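PDB 3IWZ: CRP-like protein Clp from Xanthomonas campestris pv. campestris, which regulates virulence gene expression as a global transcription factor, a homodimer whose DNA binding appears to be abolished by cyclic di-GMP. Local coordinates for residues R42-R47 with I101-T106. Numbering follows the deposited sequence.
Sequences RTDVFR and ILRTRT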
ATOM      1  N   ARG D  42       4.301  19.396 -13.903  1.00 37.39           N
ATOM      2  CA  ARG D  42       5.631  19.114 -13.353  1.00 37.53           C
ATOM      3  C   ARG D  42       5.952  19.822 -12.042  1.00 37.35           C
ATOM      4  O   ARG D  42       7.113  20.054 -11.705  1.00 36.14           O
ATOM      5  CB  ARG D  42       6.708  19.431 -14.390  1.00 40.09           C
ATOM      6  CG  ARG D  42       6.819  18.354 -15.458  1.00 44.92           C
ATOM      7  CD  ARG D  42       7.819  18.701 -16.545  1.00 48.97           C
ATOM      8  NE  ARG D  42       8.394  17.484 -17.110  1.00 53.99           N
ATOM      9  CZ  ARG D  42       9.220  16.684 -16.443  1.00 55.47           C
ATOM     10  NH1 ARG D  42       9.564  16.986 -15.198  1.00 57.13           N
ATOM     11  NH2 ARG D  42       9.686  15.577 -17.008  1.00 57.30           N
ATOM     12  N   THR D  43       4.914  20.143 -11.288  1.00 37.61           N
ATOM     13  CA  THR D  43       5.091  20.823 -10.019  1.00 38.80           C
ATOM     14  C   THR D  43       4.943  19.833  -8.865  1.00 38.22           C
ATOM     15  O   THR D  43       3.893  19.211  -8.710  1.00 36.44           O
ATOM     16  CB  THR D  43       4.031  21.910  -9.827  1.00 40.27           C
ATOM     17  OG1 THR D  43       3.985  22.753 -10.985  1.00 45.48           O
ATOM     18  CG2 THR D  43       4.347  22.737  -8.599  1.00 41.22           C
ATOM     19  N   ASP D  44       5.990  19.679  -8.064  1.00 34.98           N
ATOM     20  CA  ASP D  44       5.911  18.786  -6.919  1.00 36.61           C
ATOM     21  C   ASP D  44       5.146  19.542  -5.819  1.00 35.70           C
ATOM     22  O   ASP D  44       5.714  20.388  -5.136  1.00 37.05           O
ATOM     23  CB  ASP D  44       7.326  18.409  -6.448  1.00 35.89           C
ATOM     24  CG  ASP D  44       7.994  17.367  -7.352  1.00 36.92           C
ATOM     25  OD1 ASP D  44       7.404  16.965  -8.375  1.00 37.71           O
ATOM     26  OD2 ASP D  44       9.122  16.939  -7.036  1.00 38.11           O
ATOM     27  N   VAL D  45       3.859  19.249  -5.658  1.00 35.79           N
ATOM     28  CA  VAL D  45       3.037  19.930  -4.655  1.00 35.77           C
ATOM     29  C   VAL D  45       3.594  19.834  -3.232  1.00 36.44           C
ATOM     30  O   VAL D  45       3.397  20.742  -2.427  1.00 37.60           O
ATOM     31  CB  VAL D  45       1.586  19.416  -4.666  1.00 36.58           C
ATOM     32  CG1 VAL D  45       0.723  20.305  -3.769  1.00 36.07           C
ATOM     33  CG2 VAL D  45       1.044  19.406  -6.094  1.00 33.82           C
ATOM     34  N   PHE D  46       4.254  18.721  -2.916  1.00 35.32           N
ATOM     35  CA  PHE D  46       4.910  18.534  -1.623  1.00 34.34           C
ATOM     36  C   PHE D  46       5.859  17.340  -1.695  1.00 35.10           C
ATOM     37  O   PHE D  46       5.595  16.357  -2.403  1.00 32.85           O
ATOM     38  CB  PHE D  46       3.907  18.414  -0.445  1.00 32.78           C
ATOM     39  CG  PHE D  46       3.062  17.169  -0.445  1.00 30.43           C
ATOM     40  CD1 PHE D  46       3.640  15.909  -0.355  1.00 28.86           C
ATOM     41  CD2 PHE D  46       1.681  17.265  -0.499  1.00 29.28           C
ATOM     42  CE1 PHE D  46       2.858  14.766  -0.319  1.00 29.49           C
ATOM     43  CE2 PHE D  46       0.888  16.124  -0.463  1.00 31.88           C
ATOM     44  CZ  PHE D  46       1.477  14.873  -0.373  1.00 29.40           C
ATOM     45  N   ARG D  47       6.977  17.447  -0.978  1.00 34.68           N
ATOM     46  CA  ARG D  47       7.999  16.408  -0.972  1.00 36.80           C
ATOM     47  C   ARG D  47       8.195  15.846   0.439  1.00 38.78           C
ATOM     48  O   ARG D  47       7.795  16.466   1.426  1.00 38.77           O
ATOM     49  CB  ARG D  47       9.306  17.000  -1.508  1.00 38.52           C
ATOM     50  CG  ARG D  47       9.080  17.958  -2.674  1.00 41.36           C
ATOM     51  CD  ARG D  47      10.347  18.298  -3.443  1.00 45.91           C
ATOM     52  NE  ARG D  47      10.805  17.169  -4.242  1.00 48.20           N
ATOM     53  CZ  ARG D  47      11.752  16.324  -3.858  1.00 50.02           C
ATOM     54  NH1 ARG D  47      12.352  16.487  -2.685  1.00 52.37           N
ATOM     55  NH2 ARG D  47      12.085  15.308  -4.638  1.00 50.75           N
ATOM     56  N   ILE D 101       6.208  12.081  -2.467  1.00 28.28           N
ATOM     57  CA  ILE D 101       6.133  13.223  -3.369  1.00 28.32           C
ATOM     58  C   ILE D 101       4.795  13.210  -4.094  1.00 28.03           C
ATOM     59  O   ILE D 101       4.360  12.165  -4.581  1.00 27.62           O
ATOM     60  CB  ILE D 101       7.186  13.167  -4.492  1.00 26.58           C
ATOM     61  CG1 ILE D 101       8.599  13.083  -3.923  1.00 26.98           C
ATOM     62  CG2 ILE D 101       7.047  14.399  -5.373  1.00 26.90           C
ATOM     63  CD1 ILE D 101       9.685  13.049  -5.009  1.00 29.18           C
ATOM     64  N   LEU D 102       4.156  14.377  -4.159  1.00 28.87           N
ATOM     65  CA  LEU D 102       2.898  14.566  -4.876  1.00 28.98           C
ATOM     66  C   LEU D 102       3.281  15.486  -6.036  1.00 30.90           C
ATOM     67  O   LEU D 102       3.556  16.674  -5.838  1.00 30.45           O
ATOM     68  CB  LEU D 102       1.853  15.253  -4.001  1.00 28.85           C
ATOM     69  CG  LEU D 102       0.577  15.677  -4.732  1.00 26.85           C
ATOM     70  CD1 LEU D 102      -0.157  14.441  -5.253  1.00 27.66           C
ATOM     71  CD2 LEU D 102      -0.317  16.478  -3.794  1.00 26.24           C
ATOM     72  N   ARG D 103       3.295  14.933  -7.242  1.00 31.33           N
ATOM     73  CA  ARG D 103       3.707  15.673  -8.428  1.00 31.66           C
ATOM     74  C   ARG D 103       2.644  15.717  -9.526  1.00 34.11           C
ATOM     75  O   ARG D 103       2.129  14.681  -9.950  1.00 36.60           O
ATOM     76  CB  ARG D 103       5.003  15.032  -8.939  1.00 32.80           C
ATOM     77  CG  ARG D 103       5.502  15.443 -10.306  1.00 34.97           C
ATOM     78  CD  ARG D 103       6.743  14.617 -10.654  1.00 33.89           C
ATOM     79  NE  ARG D 103       7.844  14.866  -9.720  1.00 35.37           N
ATOM     80  CZ  ARG D 103       8.936  14.110  -9.621  1.00 32.90           C
ATOM     81  NH1 ARG D 103       9.092  13.038 -10.393  1.00 32.77           N
ATOM     82  NH2 ARG D 103       9.879  14.431  -8.750  1.00 29.43           N
ATOM     83  N   THR D 104       2.302  16.925  -9.973  1.00 34.37           N
ATOM     84  CA  THR D 104       1.320  17.099 -11.047  1.00 35.23           C
ATOM     85  C   THR D 104       1.927  16.567 -12.349  1.00 34.68           C
ATOM     86  O   THR D 104       3.099  16.799 -12.629  1.00 34.06           O
ATOM     87  CB  THR D 104       0.961  18.588 -11.265  1.00 36.27           C
ATOM     88  OG1 THR D 104       2.141  19.315 -11.651  1.00 38.06           O
ATOM     89  CG2 THR D 104       0.371  19.193  -9.995  1.00 33.25           C
ATOM     90  N   ARG D 105       1.134  15.853 -13.140  1.00 36.29           N
ATOM     91  CA  ARG D 105       1.628  15.313 -14.407  1.00 38.07           C
ATOM     92  C   ARG D 105       1.130  16.205 -15.529  1.00 38.88           C
ATOM     93  O   ARG D 105       1.635  16.162 -16.648  1.00 38.92           O
ATOM     94  CB  ARG D 105       1.118  13.896 -14.626  1.00 38.76           C
ATOM     95  CG  ARG D 105       1.475  12.906 -13.542  1.00 43.25           C
ATOM     96  CD  ARG D 105       0.797  11.581 -13.836  1.00 43.51           C
ATOM     97  NE  ARG D 105       1.226  11.061 -15.130  1.00 44.80           N
ATOM     98  CZ  ARG D 105       0.395  10.638 -16.076  1.00 44.79           C
ATOM     99  NH1 ARG D 105      -0.914  10.675 -15.871  1.00 44.62           N
ATOM    100  NH2 ARG D 105       0.871  10.178 -17.225  1.00 44.94           N
ATOM    101  N   THR D 106       0.119  17.003 -15.205  1.00 40.55           N
ATOM    102  CA  THR D 106      -0.485  17.950 -16.133  1.00 42.43           C
ATOM    103  C   THR D 106      -0.854  19.159 -15.294  1.00 43.80           C
ATOM    104  O   THR D 106      -0.549  19.210 -14.101  1.00 45.35           O
ATOM    105  CB  THR D 106      -1.787  17.397 -16.768  1.00 42.71           C
ATOM    106  OG1 THR D 106      -2.770  17.201 -15.746  1.00 41.21           O
ATOM    107  CG2 THR D 106      -1.534  16.079 -17.477  1.00 43.93           C
TER
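Arg103 meets Asp44 with its CG anti to the backbone N (chi1 169°) and its chain bent at chi3 (-63°), which turns NE back toward the carboxylate. The two side chains lie alongside each other, and carboxylate and guanidinium are nearly coplanar. The grip is side-on: NE donates to OD1 of Asp44 and NH2 to OD2. Both bonds reach syn lone pairs and lie in the guanidinium plane. NE of Arg103 is modelled 2.5 Å from OD1 of Asp44, and so short a distance is doubtful at this resolution. OD2 of Asp44 also accepts, on its anti lone pair, from NE of Arg47 at 3.3 Å. Asp44 thus ties two arginines together and probably offsets part of their mutual repulsion. NH2 of Arg103 has a second acidic partner in Glu74. Ile101 CD1 packs against NH2 of Arg47 at 3.3 Å.

Strands 44-46 and 101-104 are antiparallel neighbours in the beta-roll (jelly roll) of the cyclic nucleotide-binding domain of this CRP-family protein. Strand 44-46 is the outermost of its sheet within the chain, and strand 63-68 flanks 101-104 on the other side. Asp44 and Arg103 form a non-hydrogen-bonded pair. Leu102 N donates to Phe46 O at 3.0 Å, and Thr104 N donates to Thr43 O. The chain turns a corner at Val45.

On the face away from Asp44 and Arg103, Leu102 packs against Phe46. CB of Leu102 sits over the centre of the Phe46 ring, a CH-pi contact 3.7 Å from the centroid. Leu102 CD2 reaches CE2 of the ring and CB of Val45. Tyr56 touches both Val45 and Leu102. Near the start of segment 42-47, Thr104 OG1 accepts from Thr43 N at 2.9 Å. This hydroxyl is also hydrogen-bonded to Pro40 O, as is Thr43 OG1.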